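Local coordinates for protein glycoside hydrolase, GH17 family (Formosa sp. Hel1_33_131, PDB 6FCG) that probably hydrolyses internal beta-1,3-glucosidic bonds of the algal polysaccharide laminarin, as an endo-laminarinase of glycoside hydrolase family 17, at residues I301-T306 with R337-E342; N190-L195 with G199-D204; K101-L106 with A111-Y116; L372-G377 with T403-G408. All coordinates share one frame; numbering follows the deposited sequence.

Interaction 1: I301-T306 with R337-E342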
loop_
_atom_site.group_PDB
_atom_site.type_symbol
_atom_site.label_atom_id
_atom_site.label_comp_id
_atom_site.label_asym_id
_atom_site.label_seq_id
_atom_site.Cartn_x
_atom_site.Cartn_y
_atom_site.Cartn_z
ATOM N N ILE A 301 21.757 -18.496 36.592
ATOM C CA ILE A 301 21.264 -17.584 35.593
ATOM C C ILE A 301 20.204 -16.721 36.264
ATOM O O ILE A 301 19.312 -17.238 36.967
ATOM C CB ILE A 301 20.659 -18.342 34.402
ATOM C CG1 ILE A 301 21.766 -19.118 33.688
ATOM C CG2 ILE A 301 20.008 -17.367 33.428
ATOM C CD1 ILE A 301 21.254 -20.203 32.789
ATOM N N HIS A 302 20.300 -15.412 36.016
ATOM C CA HIS A 302 19.258 -14.438 36.401
ATOM C C HIS A 302 18.823 -13.596 35.212
ATOM O O HIS A 302 19.567 -13.418 34.256
ATOM C CB HIS A 302 19.757 -13.591 37.558
ATOM C CG HIS A 302 20.021 -14.405 38.787
ATOM N ND1 HIS A 302 18.999 -14.983 39.497
ATOM C CD2 HIS A 302 21.165 -14.835 39.368
ATOM C CE1 HIS A 302 19.490 -15.699 40.490
ATOM N NE2 HIS A 302 20.805 -15.623 40.435
ATOM N N ILE A 303 17.595 -13.098 35.255
ATOM C CA ILE A 303 17.086 -12.251 34.185
ATOM C C ILE A 303 17.484 -10.811 34.459
ATOM O O ILE A 303 16.952 -10.152 35.340
ATOM C CB ILE A 303 15.565 -12.395 33.991
ATOM C CG1 ILE A 303 15.190 -13.880 33.775
ATOM C CG2 ILE A 303 15.087 -11.554 32.808
ATOM C CD1 ILE A 303 15.927 -14.585 32.640
ATOM N N GLY A 304 18.417 -10.330 33.657
ATOM C CA GLY A 304 18.883 -8.960 33.745
ATOM C C GLY A 304 17.998 -7.925 33.071
ATOM O O GLY A 304 18.126 -6.730 33.367
ATOM N N GLU A 305 17.175 -8.347 32.116
ATOM C CA GLU A 305 16.319 -7.409 31.431
ATOM C C GLU A 305 15.206 -8.128 30.681
ATOM O O GLU A 305 15.452 -9.014 29.886
ATOM C CB GLU A 305 17.129 -6.479 30.498
ATOM C CG GLU A 305 16.562 -5.054 30.385
ATOM C CD GLU A 305 17.317 -4.180 29.384
ATOM O OE1 GLU A 305 16.735 -3.855 28.306
ATOM O OE2 GLU A 305 18.500 -3.820 29.639
ATOM N N THR A 306 13.977 -7.727 30.959
ATOM C CA THR A 306 12.840 -8.005 30.088
ATOM C C THR A 306 11.743 -6.991 30.411
ATOM O O THR A 306 11.713 -6.445 31.507
ATOM C CB THR A 306 12.319 -9.440 30.230
ATOM O OG1 THR A 306 11.370 -9.698 29.190
ATOM C CG2 THR A 306 11.640 -9.662 31.588
ATOM N N ARG A 337 7.090 -12.322 37.016
ATOM C CA ARG A 337 7.270 -12.412 38.453
ATOM C C ARG A 337 7.000 -13.828 38.956
ATOM O O ARG A 337 7.833 -14.388 39.691
ATOM C CB ARG A 337 6.414 -11.377 39.190
ATOM C CG ARG A 337 6.911 -9.935 39.073
ATOM C CD ARG A 337 8.293 -9.699 39.675
ATOM N NE ARG A 337 8.567 -8.261 39.698
ATOM C CZ ARG A 337 9.774 -7.687 39.731
ATOM N NH1 ARG A 337 9.827 -6.366 39.780
ATOM N NH2 ARG A 337 10.912 -8.368 39.770
ATOM N N GLU A 338 5.867 -14.415 38.562
ATOM C CA GLU A 338 5.545 -15.816 38.963
ATOM C C GLU A 338 6.603 -16.820 38.503
ATOM O O GLU A 338 7.110 -17.596 39.300
ATOM C CB GLU A 338 4.174 -16.258 38.452
ATOM C CG GLU A 338 3.018 -15.838 39.351
ATOM C CD GLU A 338 1.680 -15.841 38.625
ATOM O OE1 GLU A 338 1.375 -16.856 37.943
ATOM O OE2 GLU A 338 0.942 -14.821 38.718
ATOM N N TRP A 339 6.984 -16.742 37.236
ATOM C CA TRP A 339 8.031 -17.618 36.712
ATOM C C TRP A 339 9.357 -17.480 37.471
ATOM O O TRP A 339 9.936 -18.470 37.866
ATOM C CB TRP A 339 8.264 -17.397 35.200
ATOM C CG TRP A 339 9.561 -17.940 34.691
ATOM C CD1 TRP A 339 10.065 -19.183 34.904
ATOM C CD2 TRP A 339 10.521 -17.252 33.895
ATOM N NE1 TRP A 339 11.290 -19.308 34.300
ATOM C CE2 TRP A 339 11.592 -18.132 33.670
ATOM C CE3 TRP A 339 10.573 -15.977 33.336
ATOM C CZ2 TRP A 339 12.697 -17.788 32.911
ATOM C CZ3 TRP A 339 11.676 -15.626 32.567
ATOM C CH2 TRP A 339 12.723 -16.527 32.367
ATOM N N THR A 340 9.832 -16.255 37.644
ATOM C CA THR A 340 11.136 -16.034 38.231
ATOM C C THR A 340 11.172 -16.398 39.690
ATOM O O THR A 340 12.158 -16.946 40.160
ATOM C CB THR A 340 11.674 -14.597 37.966
ATOM O OG1 THR A 340 10.700 -13.594 38.322
ATOM C CG2 THR A 340 12.047 -14.468 36.507
ATOM N N ASN A 341 10.111 -16.100 40.416
ATOM C CA ASN A 341 10.092 -16.413 41.837
ATOM C C ASN A 341 9.992 -17.953 42.066
ATOM O O ASN A 341 10.635 -18.464 42.975
ATOM C CB ASN A 341 9.142 -15.489 42.638
ATOM C CG ASN A 341 8.092 -16.269 43.407
ATOM O OD1 ASN A 341 8.209 -16.354 44.609
ATOM N ND2 ASN A 341 7.116 -16.919 42.727
ATOM N N GLU A 342 9.274 -18.686 41.204
ATOM C CA GLU A 342 9.230 -20.190 41.237
ATOM C C GLU A 342 10.545 -20.842 40.783
ATOM O O GLU A 342 10.881 -21.902 41.251
ATOM C CB GLU A 342 8.058 -20.776 40.393
#
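Within the beta/alpha barrel expected for the GH17 family, strand 301-305 packs against the helix that follows it in the chain, 326-342, through I303 on one side and W339 and T340 on the other. The contact is apolar: the only residue of 301-306 in contact with 337-342 is I303, and no hydrogen bond crosses. CD1 of I303 lies 3.8 Å from CH2 of W339, and CG1 of I303 comes within 3.9 Å of the same CH2, so the CG1-CD1 branch meets one corner of the indole's six-membered ring, CD1 coming in obliquely. The two side chains cross at about a right angle. The first torsion of I303 (chi1 -54°) sets CG1 beside the backbone N, and this is the branch that faces the helix. W339 has CG anti to its own backbone N (chi1 163°), which sends the long indole out to the strand. A second, looser touch joins CG1 of I303 to CG2 of T340 at 4.2 Å; that methyl also lies over one face of the W339 ring, toward its rim. OG1 of T340 is hydrogen-bonded to I336 O, one turn back. T306 packs on F332 and I336, earlier in the same helix. S285 of helix 266-294 touches both I303 and W339, and V282 adds to the cover of W339. Backbone bonds join H302 to L238 and V240 of strand 238-241, and I303 to S346 and F348.

Interaction 2: N190-L195 with G199-D204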
loop_
_atom_site.group_PDB
_atom_site.type_symbol
_atom_site.label_atom_id
_atom_site.label_comp_id
_atom_site.label_asym_id
_atom_site.label_seq_id
_atom_site.Cartn_x
_atom_site.Cartn_y
_atom_site.Cartn_z
ATOM N N ASN A 190 37.841 -10.483 34.105
ATOM C CA ASN A 190 39.028 -11.059 34.735
ATOM C C ASN A 190 39.754 -10.018 35.566
ATOM O O ASN A 190 40.247 -10.333 36.638
ATOM C CB ASN A 190 39.978 -11.695 33.697
ATOM C CG ASN A 190 39.559 -13.122 33.299
ATOM O OD1 ASN A 190 38.822 -13.809 34.019
ATOM N ND2 ASN A 190 40.059 -13.583 32.166
ATOM N N HIS A 191 39.818 -8.792 35.065
ATOM C CA HIS A 191 40.396 -7.682 35.809
ATOM C C HIS A 191 39.713 -7.509 37.171
ATOM O O HIS A 191 40.382 -7.369 38.194
ATOM C CB HIS A 191 40.251 -6.408 34.987
ATOM C CG HIS A 191 40.687 -5.154 35.686
ATOM N ND1 HIS A 191 41.982 -4.682 35.663
ATOM C CD2 HIS A 191 39.968 -4.235 36.372
ATOM C CE1 HIS A 191 42.049 -3.544 36.336
ATOM N NE2 HIS A 191 40.841 -3.249 36.773
ATOM N N LEU A 192 38.382 -7.539 37.161
ATOM C CA LEU A 192 37.584 -7.391 38.377
ATOM C C LEU A 192 37.710 -8.591 39.325
ATOM O O LEU A 192 37.801 -8.401 40.536
ATOM C CB LEU A 192 36.107 -7.127 38.034
ATOM C CG LEU A 192 35.756 -5.780 37.375
ATOM C CD1 LEU A 192 34.282 -5.740 37.031
ATOM C CD2 LEU A 192 36.083 -4.592 38.250
ATOM N N GLN A 193 37.732 -9.809 38.786
ATOM C CA GLN A 193 37.975 -11.004 39.611
ATOM C C GLN A 193 39.371 -11.003 40.264
ATOM O O GLN A 193 39.518 -11.476 41.392
ATOM C CB GLN A 193 37.810 -12.295 38.802
ATOM C CG GLN A 193 36.418 -12.593 38.242
ATOM C CD GLN A 193 35.328 -12.725 39.288
ATOM O OE1 GLN A 193 35.563 -12.473 40.462
ATOM N NE2 GLN A 193 34.149 -13.166 38.876
ATOM N N ALA A 194 40.362 -10.451 39.557
ATOM C CA ALA A 194 41.732 -10.281 40.073
ATOM C C ALA A 194 41.810 -9.236 41.195
ATOM O O ALA A 194 42.482 -9.473 42.203
ATOM C CB ALA A 194 42.705 -9.915 38.954
ATOM N N LEU A 195 41.129 -8.096 41.034
ATOM C CA LEU A 195 40.990 -7.127 42.134
ATOM C C LEU A 195 40.339 -7.727 43.383
ATOM O O LEU A 195 40.700 -7.347 44.489
ATOM C CB LEU A 195 40.199 -5.903 41.719
ATOM C CG LEU A 195 40.825 -4.940 40.706
ATOM C CD1 LEU A 195 39.813 -3.807 40.441
ATOM C CD2 LEU A 195 42.180 -4.373 41.135
ATOM N N GLY A 199 42.284 -8.391 47.104
ATOM C CA GLY A 199 41.704 -7.723 48.274
ATOM C C GLY A 199 41.232 -6.283 48.093
ATOM O O GLY A 199 40.727 -5.700 49.056
ATOM N N ASP A 200 41.334 -5.727 46.881
ATOM C CA ASP A 200 40.830 -4.370 46.598
ATOM C C ASP A 200 39.288 -4.291 46.495
ATOM O O ASP A 200 38.715 -3.204 46.536
ATOM C CB ASP A 200 41.449 -3.794 45.312
ATOM C CG ASP A 200 42.939 -3.455 45.449
ATOM O OD1 ASP A 200 43.484 -3.450 46.579
ATOM O OD2 ASP A 200 43.570 -3.169 44.401
ATOM N N LEU A 201 38.639 -5.436 46.314
ATOM C CA LEU A 201 37.176 -5.529 46.311
ATOM C C LEU A 201 36.799 -6.702 47.169
ATOM O O LEU A 201 37.572 -7.657 47.277
ATOM C CB LEU A 201 36.621 -5.771 44.883
ATOM C CG LEU A 201 36.707 -4.625 43.875
ATOM C CD1 LEU A 201 36.356 -5.104 42.487
ATOM C CD2 LEU A 201 35.823 -3.455 44.288
ATOM N N SER A 202 35.620 -6.627 47.773
ATOM C CA SER A 202 35.112 -7.695 48.601
ATOM C C SER A 202 35.065 -9.004 47.827
ATOM O O SER A 202 34.725 -9.046 46.674
ATOM C CB SER A 202 33.713 -7.355 49.112
ATOM O OG SER A 202 32.985 -8.535 49.383
ATOM N N LYS A 203 35.378 -10.097 48.494
ATOM C CA LYS A 203 35.277 -11.421 47.869
ATOM C C LYS A 203 33.847 -11.850 47.575
ATOM O O LYS A 203 33.643 -12.758 46.758
ATOM C CB LYS A 203 36.039 -12.462 48.678
ATOM C CG LYS A 203 37.508 -12.419 48.325
ATOM C CD LYS A 203 38.318 -13.336 49.200
ATOM C CE LYS A 203 39.817 -13.259 48.898
ATOM N NZ LYS A 203 40.477 -14.200 49.840
ATOM N N ASP A 204 32.879 -11.214 48.240
ATOM C CA ASP A 204 31.454 -11.484 48.007
ATOM C C ASP A 204 30.761 -10.652 46.905
ATOM O O ASP A 204 29.575 -10.870 46.619
ATOM C CB ASP A 204 30.695 -11.290 49.311
ATOM C CG ASP A 204 31.061 -12.324 50.370
ATOM O OD1 ASP A 204 31.092 -13.533 50.049
ATOM O OD2 ASP A 204 31.272 -11.923 51.539
#
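Backbone polar contacts centre on the carbonyl of L195, which receives two amides from the segment beyond the helix. D200 N lies 3.0 Å from L195 O with an N-H...O angle of 126°, and L201 N is at 3.4 Å with 141°; both bonds are weak by these measures. The arrangement belongs to the C-terminal end of helix 182-197, where G199 is the first residue to leave helical angles. Its positive phi (93°) and the bonds back into the last turn make a Schellman motif, and these backbone angles suit glycine. The chain then turns toward strand 206-212, as in the alpha-to-beta connections of a TIM barrel. Among the apolar contacts, CD1 of L201 rests 4.0 Å from CB of L195, and CD2 of L192 is 4.3 Å from the same CD1. L192 also touches I147 and V151 of helix 143-156 and I164, V166 and I207 on the strands beneath. A mixed contact lies nearer the surface, where OD2 of D200 stands 3.7 Å from CD2 of L195 as their side chains cross obliquely. Farther along, S202 OG accepts D204 N at 2.9 Å, an ST turn.

Interaction 3: K101-L106 with A111-Y116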
loop_
_atom_site.group_PDB
_atom_site.type_symbol
_atom_site.label_atom_id
_atom_site.label_comp_id
_atom_site.label_asym_id
_atom_site.label_seq_id
_atom_site.Cartn_x
_atom_site.Cartn_y
_atom_site.Cartn_z
ATOM N N LYS A 101 24.421 8.036 46.327
ATOM C CA LYS A 101 24.355 9.109 47.330
ATOM C C LYS A 101 22.978 9.215 47.979
ATOM O O LYS A 101 22.864 9.369 49.212
ATOM C CB LYS A 101 24.772 10.473 46.747
ATOM C CG LYS A 101 26.278 10.585 46.616
ATOM C CD LYS A 101 26.769 11.798 45.835
ATOM C CE LYS A 101 28.225 11.532 45.448
ATOM N NZ LYS A 101 28.846 12.662 44.736
ATOM N N ALA A 102 21.969 9.104 47.134
ATOM C CA ALA A 102 20.591 9.169 47.538
ATOM C C ALA A 102 20.230 8.034 48.456
ATOM O O ALA A 102 19.569 8.261 49.467
ATOM C CB ALA A 102 19.680 9.144 46.320
ATOM N N ILE A 103 20.647 6.821 48.105
ATOM C CA ILE A 103 20.363 5.661 48.929
ATOM C C ILE A 103 21.073 5.825 50.266
ATOM O O ILE A 103 20.474 5.553 51.309
ATOM C CB ILE A 103 20.762 4.336 48.244
ATOM C CG1 ILE A 103 19.863 4.108 47.006
ATOM C CG2 ILE A 103 20.639 3.144 49.190
ATOM C CD1 ILE A 103 20.254 2.937 46.139
ATOM N N ARG A 104 22.325 6.295 50.246
ATOM C CA ARG A 104 23.071 6.514 51.485
ATOM C C ARG A 104 22.352 7.501 52.398
ATOM O O ARG A 104 22.151 7.193 53.582
ATOM C CB ARG A 104 24.495 6.961 51.245
ATOM C CG ARG A 104 25.256 7.141 52.551
ATOM C CD ARG A 104 26.703 7.550 52.380
ATOM N NE ARG A 104 27.740 6.577 51.960
ATOM C CZ ARG A 104 27.758 5.235 52.081
ATOM N NH1 ARG A 104 26.744 4.489 52.605
ATOM N NH2 ARG A 104 28.848 4.613 51.624
ATOM N N GLU A 105 21.914 8.641 51.868
ATOM C CA GLU A 105 21.128 9.576 52.672
ATOM C C GLU A 105 19.884 8.934 53.287
ATOM O O GLU A 105 19.614 9.129 54.476
ATOM C CB GLU A 105 20.712 10.808 51.877
ATOM C CG GLU A 105 21.829 11.830 51.706
ATOM C CD GLU A 105 21.352 13.122 51.049
ATOM O OE1 GLU A 105 22.170 13.778 50.371
ATOM O OE2 GLU A 105 20.154 13.485 51.201
ATOM N N LEU A 106 19.138 8.156 52.498
ATOM C CA LEU A 106 17.939 7.498 53.019
ATOM C C LEU A 106 18.225 6.438 54.091
ATOM O O LEU A 106 17.414 6.244 54.977
ATOM C CB LEU A 106 17.094 6.855 51.925
ATOM C CG LEU A 106 16.483 7.737 50.858
ATOM C CD1 LEU A 106 16.215 6.947 49.603
ATOM C CD2 LEU A 106 15.188 8.412 51.306
ATOM N N ALA A 111 17.067 3.689 59.588
ATOM C CA ALA A 111 17.902 2.533 59.753
ATOM C C ALA A 111 17.321 1.247 59.128
ATOM O O ALA A 111 18.067 0.319 58.856
ATOM C CB ALA A 111 18.212 2.344 61.225
ATOM N N ASN A 112 16.014 1.182 58.900
ATOM C CA ASN A 112 15.392 0.025 58.184
ATOM C C ASN A 112 15.318 0.116 56.675
ATOM O O ASN A 112 14.924 -0.858 56.031
ATOM C CB ASN A 112 13.983 -0.264 58.717
ATOM C CG ASN A 112 14.001 -0.734 60.144
ATOM O OD1 ASN A 112 13.190 -0.268 60.930
ATOM N ND2 ASN A 112 14.961 -1.581 60.519
ATOM N N PHE A 113 15.669 1.268 56.113
ATOM C CA PHE A 113 15.702 1.406 54.669
ATOM C C PHE A 113 16.807 0.525 54.114
ATOM O O PHE A 113 17.917 0.529 54.631
ATOM C CB PHE A 113 15.902 2.864 54.222
ATOM C CG PHE A 113 15.650 3.074 52.752
ATOM C CD1 PHE A 113 14.365 3.310 52.282
ATOM C CD2 PHE A 113 16.696 2.979 51.834
ATOM C CE1 PHE A 113 14.132 3.479 50.926
ATOM C CE2 PHE A 113 16.471 3.145 50.486
ATOM C CZ PHE A 113 15.191 3.399 50.027
ATOM N N GLU A 114 16.486 -0.174 53.030
ATOM C CA GLU A 114 17.337 -1.203 52.447
ATOM C C GLU A 114 17.152 -1.128 50.914
ATOM O O GLU A 114 16.033 -1.227 50.415
ATOM C CB GLU A 114 16.890 -2.545 53.008
ATOM C CG GLU A 114 17.845 -3.710 52.837
ATOM C CD GLU A 114 17.248 -5.063 53.272
ATOM O OE1 GLU A 114 15.990 -5.213 53.376
ATOM O OE2 GLU A 114 18.048 -6.006 53.524
ATOM N N MET A 115 18.219 -0.809 50.182
ATOM C CA MET A 115 18.199 -0.838 48.720
ATOM C C MET A 115 19.582 -1.227 48.269
ATOM O O MET A 115 20.558 -0.631 48.721
ATOM C CB MET A 115 17.815 0.524 48.112
ATOM C CG MET A 115 17.537 0.478 46.609
ATOM S SD MET A 115 16.058 -0.453 46.159
ATOM C CE MET A 115 14.779 0.649 46.747
ATOM N N TYR A 116 19.666 -2.203 47.375
ATOM C CA TYR A 116 20.938 -2.655 46.810
ATOM C C TYR A 116 21.040 -2.336 45.342
ATOM O O TYR A 116 20.042 -2.012 44.694
ATOM C CB TYR A 116 21.071 -4.136 47.016
ATOM C CG TYR A 116 20.971 -4.485 48.469
ATOM C CD1 TYR A 116 22.017 -4.214 49.341
ATOM C CD2 TYR A 116 19.815 -5.043 48.983
ATOM C CE1 TYR A 116 21.920 -4.518 50.679
ATOM C CE2 TYR A 116 19.713 -5.363 50.325
ATOM C CZ TYR A 116 20.769 -5.112 51.167
ATOM O OH TYR A 116 20.638 -5.415 52.499
#
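The hydroxyl OH of Y116 donates to OE2 of E114 at 2.8 Å, on a segment whose alternate residues F113 and M115 turn to the helix residues I103 and L106. The carboxylate oxygen sits at the edge of the tyrosine ring, in its plane, and uses its anti lone pair, the one directed away from OE1. E114 and Y116 both leave the backbone away from the helix, so this bond lies on the other side of the chain from the apolar contact, across which no hydrogen bond runs. There, CB of L106 lies over one face of the F113 ring, 4.0 Å from the centroid and only 16° off the normal, a CH-pi contact. The leucine's branch continues the cover, with CD1 of L106 3.7 Å from CZ of F113. Both branches of I103 reach M115: CG2 of I103 is 4.0 Å from CB of M115, and CD1 of I103 is 3.7 Å from CG of M115, the side chains crossing at about a right angle. More loosely, CG2 of I103 stands at the edge of the F113 ring, near its plane, 4.4 Å from CE2 of F113. The methionine chain is bent at chi2 (67°) and chi3 (71°), which takes its sulfur end away from the helix, and its side chain touches L86 of strand 83-87. Helix 68-80 closes round the group: M75 touches I103 and L106, and H79 stacks with the F113 ring. The contact thus packs helix 95-109 on the entry to strand 116-121, beside strand 83-87, with which Y116 pairs through its backbone.

Interaction 4: L372-G377 with T403-G408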
loop_
_atom_site.group_PDB
_atom_site.type_symbol
_atom_site.label_atom_id
_atom_site.label_comp_id
_atom_site.label_asym_id
_atom_site.label_seq_id
_atom_site.Cartn_x
_atom_site.Cartn_y
_atom_site.Cartn_z
ATOM N N LEU A 372 6.573 0.998 34.857
ATOM C CA LEU A 372 5.386 0.642 35.632
ATOM C C LEU A 372 4.649 1.921 36.012
ATOM O O LEU A 372 3.435 1.911 36.257
ATOM C CB LEU A 372 5.764 -0.144 36.865
ATOM C CG LEU A 372 6.605 -1.383 36.647
ATOM C CD1 LEU A 372 7.026 -1.942 37.991
ATOM C CD2 LEU A 372 5.878 -2.439 35.841
ATOM N N PHE A 373 5.384 3.024 36.083
ATOM C CA PHE A 373 4.814 4.357 36.316
ATOM C C PHE A 373 5.068 5.229 35.102
ATOM O O PHE A 373 6.052 5.004 34.355
ATOM C CB PHE A 373 5.498 5.069 37.511
ATOM C CG PHE A 373 5.390 4.353 38.822
ATOM C CD1 PHE A 373 6.321 3.418 39.207
ATOM C CD2 PHE A 373 4.347 4.653 39.702
ATOM C CE1 PHE A 373 6.204 2.768 40.412
ATOM C CE2 PHE A 373 4.230 3.993 40.915
ATOM C CZ PHE A 373 5.168 3.060 41.274
ATOM N N THR A 374 4.257 6.288 34.983
ATOM C CA THR A 374 4.421 7.303 33.930
ATOM C C THR A 374 5.513 8.244 34.396
ATOM O O THR A 374 5.921 8.191 35.547
ATOM C CB THR A 374 3.139 8.099 33.564
ATOM O OG1 THR A 374 2.812 9.087 34.559
ATOM C CG2 THR A 374 1.949 7.205 33.291
ATOM N N VAL A 375 5.987 9.114 33.519
ATOM C CA VAL A 375 7.026 10.078 33.927
ATOM C C VAL A 375 6.504 10.970 35.099
ATOM O O VAL A 375 7.243 11.288 36.008
ATOM C CB VAL A 375 7.651 10.865 32.741
ATOM C CG1 VAL A 375 6.649 11.816 32.132
ATOM C CG2 VAL A 375 8.873 11.644 33.188
ATOM N N ASP A 376 5.217 11.334 35.068
ATOM C CA ASP A 376 4.573 12.179 36.093
ATOM C C ASP A 376 4.212 11.444 37.391
ATOM O O ASP A 376 3.687 12.051 38.314
ATOM C CB ASP A 376 3.293 12.837 35.529
ATOM C CG ASP A 376 3.558 13.713 34.282
ATOM O OD1 ASP A 376 4.463 14.585 34.301
ATOM O OD2 ASP A 376 2.855 13.515 33.272
ATOM N N GLY A 377 4.484 10.146 37.468
ATOM C CA GLY A 377 4.285 9.390 38.685
ATOM C C GLY A 377 2.925 8.744 38.783
ATOM O O GLY A 377 2.561 8.284 39.856
ATOM N N THR A 403 -1.096 8.581 41.561
ATOM C CA THR A 403 -2.461 8.438 41.078
ATOM C C THR A 403 -2.536 7.281 40.087
ATOM O O THR A 403 -1.538 6.911 39.475
ATOM C CB THR A 403 -2.848 9.779 40.451
ATOM O OG1 THR A 403 -3.335 10.574 41.507
ATOM C CG2 THR A 403 -3.911 9.706 39.378
ATOM N N LYS A 404 -3.712 6.681 39.961
ATOM C CA LYS A 404 -3.965 5.681 38.927
ATOM C C LYS A 404 -4.113 6.317 37.552
ATOM O O LYS A 404 -4.739 7.361 37.421
ATOM C CB LYS A 404 -5.212 4.893 39.280
ATOM C CG LYS A 404 -4.966 3.785 40.301
ATOM C CD LYS A 404 -5.991 3.698 41.427
ATOM C CE LYS A 404 -7.426 3.640 40.944
ATOM N NZ LYS A 404 -8.376 3.211 42.003
ATOM N N THR A 405 -3.522 5.693 36.524
ATOM C CA THR A 405 -3.783 6.060 35.104
ATOM C C THR A 405 -5.236 5.765 34.801
ATOM O O THR A 405 -5.829 4.944 35.500
ATOM C CB THR A 405 -2.921 5.256 34.081
ATOM O OG1 THR A 405 -3.073 3.856 34.313
ATOM C CG2 THR A 405 -1.426 5.631 34.169
ATOM N N TYR A 406 -5.814 6.444 33.798
ATOM C CA TYR A 406 -7.249 6.279 33.424
ATOM C C TYR A 406 -8.263 6.552 34.556
ATOM O O TYR A 406 -9.426 6.137 34.464
ATOM C CB TYR A 406 -7.519 4.847 32.909
ATOM C CG TYR A 406 -6.799 4.484 31.655
ATOM C CD1 TYR A 406 -7.410 4.663 30.415
ATOM C CD2 TYR A 406 -5.515 3.942 31.697
ATOM C CE1 TYR A 406 -6.771 4.316 29.259
ATOM C CE2 TYR A 406 -4.855 3.586 30.532
ATOM C CZ TYR A 406 -5.499 3.771 29.314
ATOM O OH TYR A 406 -4.851 3.427 28.167
ATOM N N ASN A 407 -7.842 7.203 35.633
ATOM C CA ASN A 407 -8.674 7.339 36.828
ATOM C C ASN A 407 -9.124 6.048 37.430
ATOM O O ASN A 407 -10.173 5.993 38.072
ATOM C CB ASN A 407 -9.865 8.252 36.561
ATOM C CG ASN A 407 -9.468 9.639 36.808
ATOM O OD1 ASN A 407 -9.182 9.926 37.952
ATOM N ND2 ASN A 407 -9.206 10.433 35.766
ATOM N N GLY A 408 -8.321 5.008 37.226
ATOM C CA GLY A 408 -8.652 3.695 37.734
ATOM C C GLY A 408 -9.850 3.060 37.092
ATOM O O GLY A 408 -10.450 2.147 37.673
#
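T374 and T405 meet methyl to methyl where two loops pass each other, one of them making a type I beta turn from T374 to G377. The apolar part is small: CG2 of T374 lies 3.8 Å from CG2 of T405, the closest approach of the two segments. The side chains slide past each other in opposite directions. In both residues OG1 sits between the backbone N and the carbonyl carbon (chi1 76° for T374, 53° for T405), which places CG2 beside the backbone N and turns it to the opposite loop. Within the two segments the backbone bonds are local. G377 N bonds to T374 O at 3.1 Å to close the type I turn, and G408 N bonds to T405 O at 3.0 Å across Y406 and N407, whose phi angles are positive. No hydrogen bond joins the segments, G377 O and T403 N standing 4.0 Å apart. T403 pairs by its backbone with A379, two residues past the turn, so the loops are joined just outside 372-377. Side-chain polar contacts differ between the threonines. T374 OG1 accepts K378 N and, weakly, D376 N at 3.3 Å with an N-H...O angle of 123°, so its bonds stay local, to the turn and the residue after it. T405 OG1 is hydrogen-bonded chiefly to E326 OE1 of helix 326-342 and W384 NE1 of helix 384-388, and weakly to A379 O of the facing loop.

Interaction 1 lies deepest, about 10 Å from the chain's centre to its own, and joins a barrel strand to its helix by side-chain packing alone. Interactions 2 and 3 sit farther out, at 25 and 22 Å, and share a logic: each packs a helix on the chain that leads from it into the next strand. They differ in chemistry, since interaction 3 is a buried aromatic and aliphatic contact, whereas interaction 2 adds helix-end backbone bonds and reaches the surface. Interaction 4, partly buried and centred about 20 Å out, joins two loops and has the smallest buried area, 96 Å². Helix 326-342 links interactions 1 and 4, while interactions 2 and 4 fall on opposite sides of the centre.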